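Local structure of glycosyl hydrolase (Aspergillus fumigatus, 2X8R) at residues A[2-7]-A[195-200]. The protein probably cleaves the beta-1,4 linkages between N-acetylmuramic acid and N-acetylglucosamine in peptidoglycan, as a secreted family GH25 lysozyme. Residues are numbered along the deposited sequence; the frame is centred on the assembly and turned at random.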
ATOM      1  N   THR A   2     -17.718  10.816  -4.471  1.00 15.70           N
ATOM      2  CA  THR A   2     -17.229  10.027  -5.648  1.00 13.08           C
ATOM      3  C   THR A   2     -15.928   9.296  -5.315  1.00 13.39           C
ATOM      4  O   THR A   2     -15.384   9.484  -4.230  1.00 13.49           O
ATOM      5  CB  THR A   2     -17.057  10.919  -6.946  1.00 13.92           C
ATOM      6  OG1 THR A   2     -16.919  10.076  -8.066  1.00 15.39           O
ATOM      7  CG2 THR A   2     -15.874  11.852  -6.886  1.00 14.21           C
ATOM      8  N   THR A   3     -15.449   8.480  -6.254  1.00 11.19           N
ATOM      9  CA  THR A   3     -14.172   7.768  -6.073  1.00 11.08           C
ATOM     10  C   THR A   3     -13.361   7.872  -7.351  1.00 10.04           C
ATOM     11  O   THR A   3     -13.898   8.239  -8.409  1.00 13.01           O
ATOM     12  CB  THR A   3     -14.330   6.241  -5.784  1.00 10.99           C
ATOM     13  OG1 THR A   3     -15.073   5.607  -6.831  1.00 14.15           O
ATOM     14  CG2 THR A   3     -14.992   5.995  -4.470  1.00 12.89           C
ATOM     15  N   VAL A   4     -12.072   7.572  -7.249  1.00  8.79           N
ATOM     16  CA  VAL A   4     -11.196   7.479  -8.413  1.00  8.28           C
ATOM     17  C   VAL A   4     -10.705   6.035  -8.515  1.00  7.88           C
ATOM     18  O   VAL A   4     -10.303   5.418  -7.521  1.00  7.70           O
ATOM     19  CB  VAL A   4     -10.032   8.446  -8.294  1.00  8.29           C
ATOM     20  CG1 VAL A   4      -9.070   8.303  -9.453  1.00  8.18           C
ATOM     21  CG2 VAL A   4     -10.561   9.930  -8.217  1.00  7.74           C
ATOM     22  N   GLN A   5     -10.780   5.486  -9.716  1.00  7.59           N
ATOM     23  CA  GLN A   5     -10.368   4.085  -9.915  1.00  8.28           C
ATOM     24  C   GLN A   5      -8.851   4.012  -9.972  1.00  6.46           C
ATOM     25  O   GLN A   5      -8.171   4.870 -10.563  1.00  6.29           O
ATOM     26  CB  GLN A   5     -10.944   3.536 -11.233  1.00  8.49           C
ATOM     27  CG  GLN A   5     -10.538   2.078 -11.596  1.00  9.95           C
ATOM     28  CD  GLN A   5     -11.195   1.037 -10.692  1.00 11.58           C
ATOM     29  OE1 GLN A   5     -10.516   0.180 -10.114  1.00 12.23           O
ATOM     30  NE2 GLN A   5     -12.522   1.105 -10.560  1.00 10.16           N
ATOM     31  N   GLY A   6      -8.318   2.971  -9.362  1.00  6.21           N
ATOM     32  CA  GLY A   6      -6.914   2.640  -9.513  1.00  6.20           C
ATOM     33  C   GLY A   6      -6.768   1.137  -9.370  1.00  6.60           C
ATOM     34  O   GLY A   6      -7.770   0.380  -9.446  1.00  7.30           O
ATOM     35  N   PHE A   7      -5.531   0.709  -9.172  1.00  6.67           N
ATOM     36  CA  PHE A   7      -5.244  -0.738  -9.059  1.00  6.88           C
ATOM     37  C   PHE A   7      -3.895  -0.987  -8.442  1.00  6.94           C
ATOM     38  O   PHE A   7      -3.166  -0.040  -8.197  1.00  7.73           O
ATOM     39  CB  PHE A   7      -5.471  -1.486 -10.396  1.00  6.92           C
ATOM     40  CG  PHE A   7      -4.518  -1.141 -11.558  1.00  6.77           C
ATOM     41  CD1 PHE A   7      -3.872  -2.178 -12.231  1.00  6.88           C
ATOM     42  CD2 PHE A   7      -4.373   0.157 -12.043  1.00  6.77           C
ATOM     43  CE1 PHE A   7      -3.042  -1.939 -13.324  1.00  7.33           C
ATOM     44  CE2 PHE A   7      -3.551   0.443 -13.171  1.00  6.66           C
ATOM     45  CZ  PHE A   7      -2.896  -0.607 -13.832  1.00  7.42           C
ATOM     46  N   ASP A 195      -8.734  -1.008  -6.960  1.00  8.91           N
ATOM     47  CA  ASP A 195      -8.703  -0.063  -5.839  1.00  8.94           C
ATOM     48  C   ASP A 195      -9.531   1.166  -6.130  1.00  8.92           C
ATOM     49  O   ASP A 195      -9.656   1.555  -7.270  1.00  8.90           O
ATOM     50  CB  ASP A 195      -7.282   0.425  -5.572  1.00  8.36           C
ATOM     51  CG  ASP A 195      -6.405  -0.664  -5.103  1.00  9.52           C
ATOM     52  OD1 ASP A 195      -6.643  -1.161  -4.001  1.00  8.80           O
ATOM     53  OD2 ASP A 195      -5.487  -1.067  -5.856  1.00 10.55           O
ATOM     54  N   LYS A 196     -10.109   1.747  -5.085  1.00  9.39           N
ATOM     55  CA  LYS A 196     -10.920   2.970  -5.220  1.00 10.25           C
ATOM     56  C   LYS A 196     -10.448   4.024  -4.250  1.00  8.72           C
ATOM     57  O   LYS A 196     -10.468   3.806  -3.048  1.00  7.69           O
ATOM     58  CB  LYS A 196     -12.399   2.644  -4.907  1.00 11.37           C
ATOM     59  CG  LYS A 196     -12.957   1.551  -5.772  1.00 15.15           C
ATOM     60  CD  LYS A 196     -12.872   1.899  -7.229  1.00 17.50           C
ATOM     61  CE  LYS A 196     -14.251   2.180  -7.840  1.00 26.22           C
ATOM     62  NZ  LYS A 196     -14.959   0.902  -8.092  1.00 29.55           N
ATOM     63  N   PHE A 197     -10.056   5.188  -4.748  1.00  7.70           N
ATOM     64  CA  PHE A 197      -9.649   6.261  -3.865  1.00  7.97           C
ATOM     65  C   PHE A 197     -10.900   6.992  -3.385  1.00  8.36           C
ATOM     66  O   PHE A 197     -11.791   7.224  -4.188  1.00  7.64           O
ATOM     67  CB  PHE A 197      -8.688   7.209  -4.606  1.00  8.31           C
ATOM     68  CG  PHE A 197      -8.485   8.516  -3.886  1.00  8.44           C
ATOM     69  CD1 PHE A 197      -7.552   8.628  -2.841  1.00  8.56           C
ATOM     70  CD2 PHE A 197      -9.259   9.628  -4.209  1.00  9.03           C
ATOM     71  CE1 PHE A 197      -7.394   9.835  -2.130  1.00  8.50           C
ATOM     72  CE2 PHE A 197      -9.119  10.844  -3.479  1.00  8.67           C
ATOM     73  CZ  PHE A 197      -8.186  10.928  -2.434  1.00  8.46           C
ATOM     74  N   ASN A 198     -10.926   7.393  -2.116  1.00  8.58           N
ATOM     75  CA  ASN A 198     -12.137   8.014  -1.504  1.00  9.03           C
ATOM     76  C   ASN A 198     -12.131   9.516  -1.766  1.00  8.36           C
ATOM     77  O   ASN A 198     -11.621  10.303  -0.951  1.00 10.04           O
ATOM     78  CB  ASN A 198     -12.118   7.744  -0.002  1.00 10.55           C
ATOM     79  CG  ASN A 198     -13.494   7.866   0.664  1.00 12.31           C
ATOM     80  OD1 ASN A 198     -14.458   8.427   0.103  1.00 14.44           O
ATOM     81  ND2 ASN A 198     -13.570   7.387   1.891  1.00 13.06           N
ATOM     82  N   GLY A 199     -12.725   9.904  -2.881  1.00  8.49           N
ATOM     83  CA  GLY A 199     -12.879  11.324  -3.213  1.00  8.87           C
ATOM     84  C   GLY A 199     -12.577  11.606  -4.662  1.00  8.60           C
ATOM     85  O   GLY A 199     -12.322  10.701  -5.448  1.00  8.39           O
ATOM     86  N   PRO A 200     -12.556  12.893  -5.023  1.00  9.50           N
ATOM     87  CA  PRO A 200     -12.291  13.278  -6.395  1.00  8.28           C
ATOM     88  C   PRO A 200     -10.784  13.348  -6.724  1.00  9.05           C
ATOM     89  O   PRO A 200      -9.938  13.349  -5.822  1.00  7.92           O
ATOM     90  CB  PRO A 200     -12.922  14.682  -6.443  1.00  8.68           C
ATOM     91  CG  PRO A 200     -12.698  15.210  -5.068  1.00  9.08           C
ATOM     92  CD  PRO A 200     -12.935  14.036  -4.174  1.00  9.62           C
TER
HETATM   93  O   HOH W   1     -15.859   7.914  -1.949  0.50 11.77           O
HETATM   94  O   HOH W   2     -15.870   9.702  -1.721  0.50 12.16           O
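V4 and F197 exchange backbone hydrogen bonds in both directions, and G6 and D195, the next hydrogen-bonded pair, do the same, so four bonds join antiparallel strands whose N-to-C directions lie 149° apart. The bond from F197 N to V4 O is 2.8 Å long and nearly straight (170° at the hydrogen), lying in the carbonyl plane. By contrast, D195 N stands well above the carbonyl plane of G6, 3.0 Å from its O.

Apolar contact lies on the face carrying V4 and F197. Their CB atoms sit 4.1 Å apart; V4 CG2, anti to its own carbonyl carbon, comes obliquely to the F197 ring and to 3.4 Å from G199 O. L204 of helix 201-209 packs on both side chains. On the opposite face, which carries T3, Q5 and K196, the bent K196 chain crosses the T3 and Q5 side chains, with its CE 3.7 Å from T3 OG1.

Beyond the V4 and F197 pair, one water site, modelled at two mutually exclusive positions, probably bridges T2 O and N198 OD1, while N198 ND2 is held by W179 O. An inverse gamma turn centred on N198 leads into G199, whose phi of 137° would press a CB against N198 O and so calls for glycine, then P200, the N-cap of helix 201-209.

This antiparallel pairing of first and last strands is part of the modified TIM-like barrel of GH25 lysozymes.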